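Local coordinates for protein botulinum neurotoxin type G (Clostridium botulinum, PDB 3MPP) that binds to nerve-cell surfaces as the receptor-binding part of a neurotoxin whose heavy chain carries the protease light chain into the host cytosol, at residues W103-S106 with R111-W114; I182-I187 with V196-F201; I250-F255 with N395-S400. The protein carries 4 engineered substitutions. All blocks are in the same frame, centred on the assembly; numbering follows the deposited sequence.

Interaction 1: residues W103-S106 with R111-W114; sequences WKVS and RIIW
W103 and W114 lean together on the face of this antiparallel hairpin that also carries V105. The indoles lie diagonally across the two strands, W114 being paired with V105 and not with W103. Their planes are only 30° apart, but one ring is displaced so far along the other that little of either is stacked. CH2 at the corner of W114 sits over one face of W103, near its rim, and CZ3 of W114 closes to 3.2 Å from CE3 of W103, a tight fit. Both first torsions serve this meeting: W103 holds CG between its backbone N and carbonyl carbon (chi1 61°), whereas W114 has CG anti to its N (chi1 171°), and the six-membered ring of W114 swings toward the neighbouring strand. V105 completes this face, with CG2 in the plane of the W114 ring at its edge, 3.7 Å from W114 CE3. The other methyl of V105, CG1, meets the tip of I112, with V105 CG1 3.9 Å from I112 CD1.

S106 and I113 form the hydrogen-bonded pair. S106 N gives a nearly straight bond of 2.9 Å to I113 O, and I113 N returns one of 2.8 Å to S106 O. On this second face S106 OG lies alongside I113 CB at 3.4 Å, and the hydroxyl is also hydrogen-bonded to OE2 of E90. One water is hydrogen-bonded to K104 O, S106 OG and I113 O, while V105 CA lends I113 O a C-H contact, so that carbonyl is gripped from several directions.

The hairpin lies inside the seven-stranded sheet of the N-terminal subdomain. Strand 90-98 flanks it beside W103, and strand 123-129 beside I112, whereas the tryptophans and V105 press on I69 and F71 of strand 67-74 in the opposing sheet.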
ATOM      1  N   TRP A 103      17.458 -11.690 -18.048  1.00 45.67           N
ATOM      2  CA  TRP A 103      16.121 -11.602 -17.461  1.00 45.76           C
ATOM      3  C   TRP A 103      15.565 -10.188 -17.474  1.00 45.42           C
ATOM      4  O   TRP A 103      16.309  -9.206 -17.457  1.00 46.76           O
ATOM      5  CB  TRP A 103      16.089 -12.132 -16.026  1.00 44.92           C
ATOM      6  CG  TRP A 103      16.969 -11.388 -15.062  1.00 42.33           C
ATOM      7  CD1 TRP A 103      18.218 -11.757 -14.650  1.00 53.41           C
ATOM      8  CD2 TRP A 103      16.665 -10.166 -14.367  1.00 46.24           C
ATOM      9  NE1 TRP A 103      18.714 -10.842 -13.756  1.00 59.87           N
ATOM     10  CE2 TRP A 103      17.782  -9.855 -13.563  1.00 47.83           C
ATOM     11  CE3 TRP A 103      15.564  -9.299 -14.359  1.00 43.46           C
ATOM     12  CZ2 TRP A 103      17.830  -8.719 -12.758  1.00 45.32           C
ATOM     13  CZ3 TRP A 103      15.611  -8.168 -13.550  1.00 46.17           C
ATOM     14  CH2 TRP A 103      16.734  -7.888 -12.761  1.00 41.24           C
ATOM     15  N   LYS A 104      14.243 -10.093 -17.478  1.00 42.91           N
ATOM     16  CA  LYS A 104      13.588  -8.799 -17.410  1.00 42.28           C
ATOM     17  C   LYS A 104      12.307  -8.898 -16.602  1.00 44.78           C
ATOM     18  O   LYS A 104      11.633  -9.930 -16.606  1.00 43.02           O
ATOM     19  CB  LYS A 104      13.290  -8.272 -18.813  1.00 47.57           C
ATOM     20  CG  LYS A 104      12.150  -8.984 -19.519  1.00 49.85           C
ATOM     21  CD  LYS A 104      11.955  -8.450 -20.938  1.00 58.60           C
ATOM     22  CE  LYS A 104      10.801  -9.159 -21.643  1.00 58.85           C
ATOM     23  NZ  LYS A 104      10.365  -8.457 -22.888  1.00 59.05           N
ATOM     24  N   VAL A 105      11.999  -7.818 -15.892  1.00 39.11           N
ATOM     25  CA  VAL A 105      10.710  -7.643 -15.262  1.00 37.28           C
ATOM     26  C   VAL A 105       9.934  -6.635 -16.111  1.00 36.32           C
ATOM     27  O   VAL A 105      10.440  -5.554 -16.446  1.00 32.64           O
ATOM     28  CB  VAL A 105      10.860  -7.134 -13.807  1.00 31.82           C
ATOM     29  CG1 VAL A 105       9.494  -6.811 -13.198  1.00 34.72           C
ATOM     30  CG2 VAL A 105      11.594  -8.167 -12.958  1.00 39.13           C
ATOM     31  N   SER A 106       8.719  -7.004 -16.494  1.00 35.08           N
ATOM     32  CA  SER A 106       7.888  -6.110 -17.291  1.00 34.28           C
ATOM     33  C   SER A 106       6.481  -5.978 -16.695  1.00 34.35           C
ATOM     34  O   SER A 106       6.052  -6.775 -15.858  1.00 35.09           O
ATOM     35  CB  SER A 106       7.825  -6.592 -18.742  1.00 39.36           C
ATOM     36  OG  SER A 106       7.125  -7.815 -18.834  1.00 45.59           O
ATOM     37  N   ARG A 111      -0.810  -6.923 -14.973  1.00 31.55           N
ATOM     38  CA  ARG A 111       0.085  -8.074 -14.868  1.00 41.47           C
ATOM     39  C   ARG A 111       1.505  -7.626 -14.585  1.00 38.56           C
ATOM     40  O   ARG A 111       2.012  -6.697 -15.210  1.00 35.37           O
ATOM     41  CB  ARG A 111       0.109  -8.885 -16.169  1.00 40.66           C
ATOM     42  CG  ARG A 111      -1.111  -9.726 -16.431  1.00 41.22           C
ATOM     43  CD  ARG A 111      -0.938 -10.577 -17.689  1.00 40.65           C
ATOM     44  NE  ARG A 111      -2.071 -11.480 -17.822  1.00 40.12           N
ATOM     45  CZ  ARG A 111      -2.121 -12.524 -18.632  1.00 52.16           C
ATOM     46  NH1 ARG A 111      -1.088 -12.819 -19.412  1.00 53.64           N
ATOM     47  NH2 ARG A 111      -3.215 -13.276 -18.655  1.00 60.15           N
ATOM     48  N   ILE A 112       2.156  -8.314 -13.662  1.00 32.92           N
ATOM     49  CA  ILE A 112       3.581  -8.138 -13.458  1.00 33.74           C
ATOM     50  C   ILE A 112       4.237  -9.421 -13.954  1.00 37.33           C
ATOM     51  O   ILE A 112       3.795 -10.516 -13.605  1.00 35.60           O
ATOM     52  CB  ILE A 112       3.904  -7.875 -11.973  1.00 43.53           C
ATOM     53  CG1 ILE A 112       5.408  -7.690 -11.774  1.00 52.78           C
ATOM     54  CG2 ILE A 112       3.374  -8.993 -11.108  1.00 46.55           C
ATOM     55  CD1 ILE A 112       5.878  -6.274 -11.976  1.00 57.34           C
ATOM     56  N   ILE A 113       5.271  -9.286 -14.782  1.00 36.05           N
ATOM     57  CA  ILE A 113       5.766 -10.406 -15.589  1.00 30.99           C
ATOM     58  C   ILE A 113       7.273 -10.605 -15.480  1.00 41.49           C
ATOM     59  O   ILE A 113       8.048  -9.660 -15.618  1.00 37.98           O
ATOM     60  CB  ILE A 113       5.460 -10.185 -17.083  1.00 35.54           C
ATOM     61  CG1 ILE A 113       3.959 -10.029 -17.322  1.00 43.53           C
ATOM     62  CG2 ILE A 113       6.037 -11.308 -17.924  1.00 35.59           C
ATOM     63  CD1 ILE A 113       3.635  -9.535 -18.722  1.00 47.48           C
ATOM     64  N   TRP A 114       7.674 -11.849 -15.253  1.00 37.91           N
ATOM     65  CA  TRP A 114       9.077 -12.238 -15.209  1.00 46.17           C
ATOM     66  C   TRP A 114       9.420 -13.076 -16.452  1.00 45.97           C
ATOM     67  O   TRP A 114       8.725 -14.035 -16.768  1.00 51.42           O
ATOM     68  CB  TRP A 114       9.319 -13.048 -13.931  1.00 49.01           C
ATOM     69  CG  TRP A 114      10.662 -13.705 -13.808  1.00 54.90           C
ATOM     70  CD1 TRP A 114      10.932 -15.041 -13.910  1.00 58.56           C
ATOM     71  CD2 TRP A 114      11.910 -13.066 -13.512  1.00 52.47           C
ATOM     72  NE1 TRP A 114      12.269 -15.269 -13.705  1.00 59.48           N
ATOM     73  CE2 TRP A 114      12.891 -14.075 -13.458  1.00 56.80           C
ATOM     74  CE3 TRP A 114      12.292 -11.742 -13.284  1.00 49.08           C
ATOM     75  CZ2 TRP A 114      14.229 -13.799 -13.194  1.00 58.33           C
ATOM     76  CZ3 TRP A 114      13.618 -11.474 -13.023  1.00 50.60           C
ATOM     77  CH2 TRP A 114      14.571 -12.496 -12.977  1.00 50.74           C
TER
HETATM   78  O   HOH W   1       9.185  -9.746 -18.367  1.00 38.22           O

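Interaction 2: residues I182-I187 with V196-F201; sequences IDFKLI and VWIKDF
The F184 and F201 rings form a T-shaped pair, with planes at 86° and centroids 4.8 Å apart. F184 supplies the edge: CE1 and CZ are directed at one face of F201, and CZ stands 3.6 Å above that ring, over its centre. At the rim of F184, near its plane, I198 CD1 lies 4.4 Å from F184 CD1, beside the atoms that meet F201. I182 comes to F201 obliquely, its CD1 methyl 4.5 Å from F201 CE2.

F201 keeps CG anti to its backbone N (chi1 -177°), while F184 takes the rotamer with CG anti to the carbonyl carbon (chi1 -61°); together these turn an edge onto a face. The left-handed backbone of D200 allows F201 to face inward just as I198 does, three residues earlier. At the other end L186 bends its CD1 methyl across to V196 CG2, 4.0 Å away.

No hydrogen bond joins the segments, whose axes pass 9.8 Å apart at their closest and run nearly antiparallel. Strand 181-187 belongs to the sheet containing 90-98, and 195-204 to the facing sheet with 39-43 and 67-74. Such apolar packing between two antiparallel sheets is characteristic of the concanavalin-like beta sandwich, the fold of this N-terminal receptor-binding subdomain.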
ATOM      1  N   ILE A 182      22.299  -3.729 -14.377  1.00 47.47           N
ATOM      2  CA  ILE A 182      20.858  -3.815 -14.219  1.00 43.18           C
ATOM      3  C   ILE A 182      20.279  -2.448 -14.536  1.00 46.46           C
ATOM      4  O   ILE A 182      20.620  -1.458 -13.885  1.00 45.96           O
ATOM      5  CB  ILE A 182      20.454  -4.246 -12.803  1.00 49.47           C
ATOM      6  CG1 ILE A 182      20.996  -5.652 -12.516  1.00 55.87           C
ATOM      7  CG2 ILE A 182      18.918  -4.180 -12.642  1.00 34.73           C
ATOM      8  CD1 ILE A 182      20.783  -6.131 -11.102  1.00 56.23           C
ATOM      9  N   ASP A 183      19.421  -2.391 -15.551  1.00 46.76           N
ATOM     10  CA  ASP A 183      18.809  -1.131 -15.954  1.00 33.85           C
ATOM     11  C   ASP A 183      17.397  -1.001 -15.416  1.00 34.50           C
ATOM     12  O   ASP A 183      16.538  -1.846 -15.680  1.00 36.82           O
ATOM     13  CB  ASP A 183      18.757  -1.002 -17.469  1.00 29.25           C
ATOM     14  CG  ASP A 183      20.105  -0.664 -18.078  1.00 46.42           C
ATOM     15  OD1 ASP A 183      21.085  -0.484 -17.320  1.00 43.34           O
ATOM     16  OD2 ASP A 183      20.177  -0.582 -19.322  1.00 45.64           O
ATOM     17  N   PHE A 184      17.165   0.083 -14.683  1.00 31.09           N
ATOM     18  CA  PHE A 184      15.828   0.444 -14.227  1.00 29.92           C
ATOM     19  C   PHE A 184      15.337   1.547 -15.140  1.00 30.44           C
ATOM     20  O   PHE A 184      15.892   2.660 -15.146  1.00 31.27           O
ATOM     21  CB  PHE A 184      15.875   0.914 -12.781  1.00 28.83           C
ATOM     22  CG  PHE A 184      16.372  -0.134 -11.829  1.00 33.71           C
ATOM     23  CD1 PHE A 184      15.489  -0.824 -11.016  1.00 33.13           C
ATOM     24  CD2 PHE A 184      17.721  -0.438 -11.758  1.00 38.46           C
ATOM     25  CE1 PHE A 184      15.943  -1.794 -10.136  1.00 39.46           C
ATOM     26  CE2 PHE A 184      18.189  -1.413 -10.876  1.00 46.32           C
ATOM     27  CZ  PHE A 184      17.296  -2.090 -10.069  1.00 39.02           C
ATOM     28  N   LYS A 185      14.319   1.230 -15.937  1.00 29.05           N
ATOM     29  CA  LYS A 185      13.901   2.114 -17.018  1.00 32.54           C
ATOM     30  C   LYS A 185      12.680   1.541 -17.722  1.00 30.45           C
ATOM     31  O   LYS A 185      12.585   0.337 -17.902  1.00 30.01           O
ATOM     32  CB  LYS A 185      15.057   2.233 -18.022  1.00 35.15           C
ATOM     33  CG  LYS A 185      14.828   3.171 -19.170  1.00 42.99           C
ATOM     34  CD  LYS A 185      16.000   3.090 -20.148  1.00 54.47           C
ATOM     35  CE  LYS A 185      15.944   4.202 -21.185  1.00 61.16           C
ATOM     36  NZ  LYS A 185      17.235   4.326 -21.920  1.00 65.40           N
ATOM     37  N   LEU A 186      11.746   2.403 -18.115  1.00 30.56           N
ATOM     38  CA  LEU A 186      10.597   1.971 -18.909  1.00 27.02           C
ATOM     39  C   LEU A 186      11.012   1.750 -20.357  1.00 25.69           C
ATOM     40  O   LEU A 186      11.482   2.675 -21.007  1.00 34.16           O
ATOM     41  CB  LEU A 186       9.474   3.012 -18.862  1.00 22.84           C
ATOM     42  CG  LEU A 186       8.505   2.979 -17.663  1.00 32.22           C
ATOM     43  CD1 LEU A 186       9.229   2.935 -16.318  1.00 29.46           C
ATOM     44  CD2 LEU A 186       7.551   4.183 -17.723  1.00 25.31           C
ATOM     45  N   ILE A 187      10.834   0.528 -20.859  1.00 28.17           N
ATOM     46  CA  ILE A 187      11.124   0.228 -22.264  1.00 24.98           C
ATOM     47  C   ILE A 187       9.862  -0.181 -23.007  1.00 29.34           C
ATOM     48  O   ILE A 187       9.166  -1.108 -22.578  1.00 27.38           O
ATOM     49  CB  ILE A 187      12.142  -0.936 -22.410  1.00 30.30           C
ATOM     50  CG1 ILE A 187      13.345  -0.751 -21.473  1.00 29.88           C
ATOM     51  CG2 ILE A 187      12.580  -1.089 -23.876  1.00 33.39           C
ATOM     52  CD1 ILE A 187      14.104   0.535 -21.691  1.00 33.43           C
ATOM     53  N   VAL A 196       6.265   4.416 -12.557  1.00 20.48           N
ATOM     54  CA  VAL A 196       6.277   3.268 -11.670  1.00 22.79           C
ATOM     55  C   VAL A 196       7.116   3.638 -10.462  1.00 27.33           C
ATOM     56  O   VAL A 196       8.192   4.218 -10.622  1.00 26.27           O
ATOM     57  CB  VAL A 196       6.947   2.026 -12.338  1.00 31.18           C
ATOM     58  CG1 VAL A 196       6.735   0.797 -11.475  1.00 29.32           C
ATOM     59  CG2 VAL A 196       6.405   1.796 -13.740  1.00 38.08           C
ATOM     60  N   TRP A 197       6.639   3.312  -9.260  1.00 26.15           N
ATOM     61  CA  TRP A 197       7.437   3.522  -8.046  1.00 24.64           C
ATOM     62  C   TRP A 197       8.073   2.196  -7.640  1.00 27.95           C
ATOM     63  O   TRP A 197       7.430   1.144  -7.711  1.00 23.53           O
ATOM     64  CB  TRP A 197       6.575   4.055  -6.876  1.00 25.06           C
ATOM     65  CG  TRP A 197       6.272   5.532  -6.930  1.00 27.26           C
ATOM     66  CD1 TRP A 197       5.151   6.132  -7.451  1.00 20.90           C
ATOM     67  CD2 TRP A 197       7.094   6.590  -6.420  1.00 26.40           C
ATOM     68  NE1 TRP A 197       5.238   7.504  -7.300  1.00 23.30           N
ATOM     69  CE2 TRP A 197       6.415   7.806  -6.664  1.00 23.70           C
ATOM     70  CE3 TRP A 197       8.353   6.626  -5.787  1.00 28.05           C
ATOM     71  CZ2 TRP A 197       6.955   9.046  -6.306  1.00 28.66           C
ATOM     72  CZ3 TRP A 197       8.881   7.849  -5.425  1.00 29.91           C
ATOM     73  CH2 TRP A 197       8.182   9.048  -5.684  1.00 33.38           C
ATOM     74  N   ILE A 198       9.325   2.255  -7.190  1.00 27.08           N
ATOM     75  CA  ILE A 198      10.046   1.072  -6.725  1.00 30.50           C
ATOM     76  C   ILE A 198      10.749   1.372  -5.395  1.00 31.62           C
ATOM     77  O   ILE A 198      11.227   2.487  -5.182  1.00 31.45           O
ATOM     78  CB  ILE A 198      11.096   0.626  -7.770  1.00 34.19           C
ATOM     79  CG1 ILE A 198      10.397   0.075  -9.018  1.00 25.98           C
ATOM     80  CG2 ILE A 198      12.045  -0.418  -7.175  1.00 29.73           C
ATOM     81  CD1 ILE A 198      11.288  -0.009 -10.228  1.00 42.57           C
ATOM     82  N   LYS A 199      10.804   0.385  -4.504  1.00 25.81           N
ATOM     83  CA  LYS A 199      11.549   0.521  -3.265  1.00 30.64           C
ATOM     84  C   LYS A 199      12.100  -0.839  -2.864  1.00 31.72           C
ATOM     85  O   LYS A 199      11.640  -1.869  -3.352  1.00 32.61           O
ATOM     86  CB  LYS A 199      10.660   1.076  -2.137  1.00 29.24           C
ATOM     87  CG  LYS A 199       9.622   0.091  -1.606  1.00 32.98           C
ATOM     88  CD  LYS A 199       8.889   0.669  -0.384  1.00 34.40           C
ATOM     89  CE  LYS A 199       7.666  -0.153  -0.005  1.00 35.66           C
ATOM     90  NZ  LYS A 199       7.096   0.256   1.333  1.00 34.67           N
ATOM     91  N   ASP A 200      13.092  -0.823  -1.981  1.00 33.78           N
ATOM     92  CA  ASP A 200      13.672  -2.041  -1.423  1.00 39.93           C
ATOM     93  C   ASP A 200      14.105  -3.035  -2.487  1.00 40.62           C
ATOM     94  O   ASP A 200      13.783  -4.214  -2.383  1.00 40.64           O
ATOM     95  CB  ASP A 200      12.669  -2.723  -0.482  1.00 42.61           C
ATOM     96  CG  ASP A 200      12.334  -1.878   0.728  1.00 49.62           C
ATOM     97  OD1 ASP A 200      13.184  -1.067   1.150  1.00 53.07           O
ATOM     98  OD2 ASP A 200      11.218  -2.034   1.265  1.00 60.48           O
ATOM     99  N   PHE A 201      14.829  -2.579  -3.508  1.00 36.07           N
ATOM    100  CA  PHE A 201      15.297  -3.526  -4.511  1.00 34.94           C
ATOM    101  C   PHE A 201      16.509  -4.306  -3.999  1.00 39.97           C
ATOM    102  O   PHE A 201      17.488  -3.719  -3.531  1.00 42.12           O
ATOM    103  CB  PHE A 201      15.620  -2.860  -5.851  1.00 36.45           C
ATOM    104  CG  PHE A 201      16.045  -3.842  -6.910  1.00 43.33           C
ATOM    105  CD1 PHE A 201      15.117  -4.390  -7.777  1.00 37.59           C
ATOM    106  CD2 PHE A 201      17.370  -4.249  -7.009  1.00 37.93           C
ATOM    107  CE1 PHE A 201      15.505  -5.312  -8.737  1.00 40.39           C
ATOM    108  CE2 PHE A 201      17.758  -5.166  -7.965  1.00 39.88           C
ATOM    109  CZ  PHE A 201      16.829  -5.697  -8.830  1.00 35.03           C
TER

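Interaction 3: residues I250-F255 with N395-S400; sequences IYIKYF and NYFCIS
I252 and F397 mark the closest passage of the two backbones, their CA atoms 7.0 Å apart, and no hydrogen bond links the strands. The main apolar touch is I252 CG2 on F397, 3.8 Å from CB and 4.1 Å from CG, with the two side chains crossing at about a right angle. CG2 of I252 is the branch anti to the backbone N, a placement that carries the methyl toward the root of the phenylalanine. Farther out, the F397 ring meets the rings of W420 and F377, while I252 also packs on I379 and L283.

This is interior packing of the C-terminal subdomain, a beta-trefoil: strand 250-255 is at the margin of a small three-stranded sheet, and 394-400 lies in the larger barrel sheet, ending at S400, first residue of the inferred ganglioside-binding motif. S400 OG accepts the backbone N-H of W402 of that motif.

Nearer the surface, F255 and Y396 cross. The tyrosine starts off away from the other strand, yet its ring end returns. F255 CD1 lies at the edge of that ring, 4.2 Å from Y396 CE1, and F255 CE1 is 4.1 Å from Y396 OH.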
ATOM      1  N   ILE A 250     -18.962   0.623   2.040  1.00 18.81           N
ATOM      2  CA  ILE A 250     -19.604   1.850   2.500  1.00 23.27           C
ATOM      3  C   ILE A 250     -18.561   2.894   2.857  1.00 23.39           C
ATOM      4  O   ILE A 250     -17.361   2.594   2.945  1.00 24.83           O
ATOM      5  CB  ILE A 250     -20.543   1.601   3.713  1.00 23.37           C
ATOM      6  CG1 ILE A 250     -19.799   0.920   4.876  1.00 24.29           C
ATOM      7  CG2 ILE A 250     -21.731   0.727   3.287  1.00 26.24           C
ATOM      8  CD1 ILE A 250     -18.865   1.828   5.675  1.00 28.00           C
ATOM      9  N   TYR A 251     -19.000   4.140   3.009  1.00 21.87           N
ATOM     10  CA  TYR A 251     -18.133   5.158   3.581  1.00 18.94           C
ATOM     11  C   TYR A 251     -18.899   5.841   4.704  1.00 25.74           C
ATOM     12  O   TYR A 251     -20.117   5.634   4.848  1.00 23.26           O
ATOM     13  CB  TYR A 251     -17.657   6.172   2.523  1.00 20.19           C
ATOM     14  CG  TYR A 251     -18.766   6.984   1.886  1.00 20.68           C
ATOM     15  CD1 TYR A 251     -19.068   8.253   2.354  1.00 22.67           C
ATOM     16  CD2 TYR A 251     -19.502   6.483   0.804  1.00 20.54           C
ATOM     17  CE1 TYR A 251     -20.065   9.009   1.787  1.00 25.55           C
ATOM     18  CE2 TYR A 251     -20.518   7.240   0.223  1.00 21.22           C
ATOM     19  CZ  TYR A 251     -20.784   8.501   0.722  1.00 29.16           C
ATOM     20  OH  TYR A 251     -21.775   9.270   0.180  1.00 24.35           O
ATOM     21  N   ILE A 252     -18.185   6.640   5.495  1.00 19.56           N
ATOM     22  CA  ILE A 252     -18.803   7.399   6.583  1.00 26.51           C
ATOM     23  C   ILE A 252     -19.141   8.835   6.159  1.00 28.14           C
ATOM     24  O   ILE A 252     -18.277   9.602   5.742  1.00 21.30           O
ATOM     25  CB  ILE A 252     -17.919   7.451   7.856  1.00 28.41           C
ATOM     26  CG1 ILE A 252     -17.326   6.058   8.180  1.00 22.81           C
ATOM     27  CG2 ILE A 252     -18.747   8.005   9.019  1.00 23.65           C
ATOM     28  CD1 ILE A 252     -18.389   4.992   8.460  1.00 22.26           C
ATOM     29  N   LYS A 253     -20.409   9.179   6.320  1.00 20.77           N
ATOM     30  CA  LYS A 253     -20.990  10.430   5.865  1.00 28.90           C
ATOM     31  C   LYS A 253     -21.547  11.191   7.083  1.00 27.97           C
ATOM     32  O   LYS A 253     -22.144  10.595   7.967  1.00 29.35           O
ATOM     33  CB  LYS A 253     -22.117  10.086   4.889  1.00 34.19           C
ATOM     34  CG  LYS A 253     -22.825  11.233   4.230  1.00 40.55           C
ATOM     35  CD  LYS A 253     -24.005  10.707   3.411  1.00 38.37           C
ATOM     36  CE  LYS A 253     -24.607  11.786   2.508  1.00 51.94           C
ATOM     37  NZ  LYS A 253     -25.627  12.612   3.208  1.00 64.88           N
ATOM     38  N   TYR A 254     -21.339  12.501   7.126  1.00 23.36           N
ATOM     39  CA  TYR A 254     -21.919  13.341   8.168  1.00 28.04           C
ATOM     40  C   TYR A 254     -23.442  13.351   8.070  1.00 28.66           C
ATOM     41  O   TYR A 254     -24.015  13.596   7.012  1.00 28.84           O
ATOM     42  CB  TYR A 254     -21.365  14.760   8.067  1.00 33.15           C
ATOM     43  CG  TYR A 254     -21.857  15.717   9.139  1.00 29.32           C
ATOM     44  CD1 TYR A 254     -21.559  15.505  10.481  1.00 24.39           C
ATOM     45  CD2 TYR A 254     -22.595  16.847   8.802  1.00 32.57           C
ATOM     46  CE1 TYR A 254     -21.996  16.379  11.461  1.00 29.59           C
ATOM     47  CE2 TYR A 254     -23.041  17.727   9.772  1.00 32.94           C
ATOM     48  CZ  TYR A 254     -22.736  17.492  11.097  1.00 34.94           C
ATOM     49  OH  TYR A 254     -23.171  18.365  12.053  1.00 42.49           O
ATOM     50  N   PHE A 255     -24.087  13.073   9.191  1.00 23.66           N
ATOM     51  CA  PHE A 255     -25.540  13.076   9.265  1.00 28.27           C
ATOM     52  C   PHE A 255     -25.885  14.317  10.060  1.00 29.40           C
ATOM     53  O   PHE A 255     -25.770  14.317  11.286  1.00 29.37           O
ATOM     54  CB  PHE A 255     -26.011  11.809   9.987  1.00 38.51           C
ATOM     55  CG  PHE A 255     -27.503  11.724  10.186  1.00 42.87           C
ATOM     56  CD1 PHE A 255     -28.024  11.127  11.323  1.00 49.83           C
ATOM     57  CD2 PHE A 255     -28.379  12.229   9.243  1.00 50.56           C
ATOM     58  CE1 PHE A 255     -29.395  11.032  11.513  1.00 55.73           C
ATOM     59  CE2 PHE A 255     -29.757  12.142   9.427  1.00 54.47           C
ATOM     60  CZ  PHE A 255     -30.263  11.546  10.561  1.00 52.45           C
ATOM     61  N   ASN A 395     -26.524   2.028  10.786  1.00 26.30           N
ATOM     62  CA  ASN A 395     -25.145   1.761  11.168  1.00 25.36           C
ATOM     63  C   ASN A 395     -24.403   3.082  11.331  1.00 27.27           C
ATOM     64  O   ASN A 395     -24.444   3.922  10.442  1.00 24.45           O
ATOM     65  CB  ASN A 395     -24.468   0.861  10.120  1.00 30.41           C
ATOM     66  CG  ASN A 395     -25.067  -0.532  10.092  1.00 28.12           C
ATOM     67  OD1 ASN A 395     -25.561  -1.009  11.114  1.00 28.91           O
ATOM     68  ND2 ASN A 395     -25.035  -1.186   8.937  1.00 29.32           N
ATOM     69  N   TYR A 396     -23.741   3.261  12.472  1.00 23.81           N
ATOM     70  CA  TYR A 396     -23.106   4.536  12.802  1.00 20.68           C
ATOM     71  C   TYR A 396     -21.637   4.365  13.159  1.00 24.79           C
ATOM     72  O   TYR A 396     -21.251   3.347  13.737  1.00 21.13           O
ATOM     73  CB  TYR A 396     -23.807   5.198  13.992  1.00 28.57           C
ATOM     74  CG  TYR A 396     -25.177   5.727  13.666  1.00 29.05           C
ATOM     75  CD1 TYR A 396     -25.344   7.011  13.164  1.00 34.59           C
ATOM     76  CD2 TYR A 396     -26.307   4.943  13.855  1.00 33.99           C
ATOM     77  CE1 TYR A 396     -26.599   7.507  12.863  1.00 36.95           C
ATOM     78  CE2 TYR A 396     -27.572   5.433  13.562  1.00 36.21           C
ATOM     79  CZ  TYR A 396     -27.707   6.713  13.061  1.00 43.65           C
ATOM     80  OH  TYR A 396     -28.953   7.204  12.760  1.00 52.24           O
ATOM     81  N   PHE A 397     -20.839   5.367  12.785  1.00 24.95           N
ATOM     82  CA  PHE A 397     -19.471   5.565  13.270  1.00 22.04           C
ATOM     83  C   PHE A 397     -19.568   5.634  14.793  1.00 23.29           C
ATOM     84  O   PHE A 397     -20.225   6.520  15.329  1.00 24.39           O
ATOM     85  CB  PHE A 397     -18.983   6.906  12.694  1.00 22.34           C
ATOM     86  CG  PHE A 397     -17.490   7.179  12.844  1.00 23.38           C
ATOM     87  CD1 PHE A 397     -16.551   6.151  12.856  1.00 22.35           C
ATOM     88  CD2 PHE A 397     -17.035   8.504  12.901  1.00 18.72           C
ATOM     89  CE1 PHE A 397     -15.175   6.438  12.965  1.00 19.56           C
ATOM     90  CE2 PHE A 397     -15.674   8.799  13.005  1.00 20.90           C
ATOM     91  CZ  PHE A 397     -14.743   7.765  13.026  1.00 23.06           C
ATOM     92  N   CYS A 398     -18.942   4.689  15.498  1.00 20.64           N
ATOM     93  CA  CYS A 398     -19.130   4.603  16.939  1.00 20.28           C
ATOM     94  C   CYS A 398     -17.834   4.212  17.630  1.00 23.54           C
ATOM     95  O   CYS A 398     -16.838   3.914  16.976  1.00 25.03           O
ATOM     96  CB  CYS A 398     -20.209   3.553  17.276  1.00 24.51           C
ATOM     97  SG  CYS A 398     -19.659   1.852  16.984  1.00 27.22           S
ATOM     98  N   ILE A 399     -17.860   4.226  18.957  1.00 20.48           N
ATOM     99  CA  ILE A 399     -16.810   3.606  19.759  1.00 20.74           C
ATOM    100  C   ILE A 399     -17.469   2.482  20.554  1.00 27.48           C
ATOM    101  O   ILE A 399     -18.590   2.660  21.050  1.00 22.67           O
ATOM    102  CB  ILE A 399     -16.103   4.640  20.679  1.00 20.79           C
ATOM    103  CG1 ILE A 399     -14.951   3.984  21.457  1.00 26.87           C
ATOM    104  CG2 ILE A 399     -17.094   5.312  21.622  1.00 25.54           C
ATOM    105  CD1 ILE A 399     -13.969   4.986  22.093  1.00 19.81           C
ATOM    106  N   SER A 400     -16.812   1.319  20.644  1.00 21.13           N
ATOM    107  CA  SER A 400     -17.410   0.175  21.333  1.00 21.72           C
ATOM    108  C   SER A 400     -16.408  -0.669  22.126  1.00 25.85           C
ATOM    109  O   SER A 400     -15.295  -0.919  21.669  1.00 22.68           O
ATOM    110  CB  SER A 400     -18.148  -0.708  20.323  1.00 17.98           C
ATOM    111  OG  SER A 400     -18.746  -1.809  20.967  1.00 26.00           O
TER

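Interactions 1 and 2 belong to the same sandwich, their centres about 11 Å apart, and meet where W103 CZ2 comes 4.3 Å from I182 CD1. Both use the seven-stranded sheet: interaction 1 joins neighbouring strands within it and so combines backbone hydrogen bonds with aromatic packing, whereas interaction 2 spans the gap to the facing sheet by apolar side chains alone. Interaction 3, about 42 and 41 Å from them centre to centre, lies in the other subdomain. It too joins strands of separate sheets without hydrogen bonds, but it is smaller. All three are mainly buried, interaction 2 wholly so among its touching residues, whereas K104 and R111 in interaction 1 and F255 in interaction 3 are partly exposed.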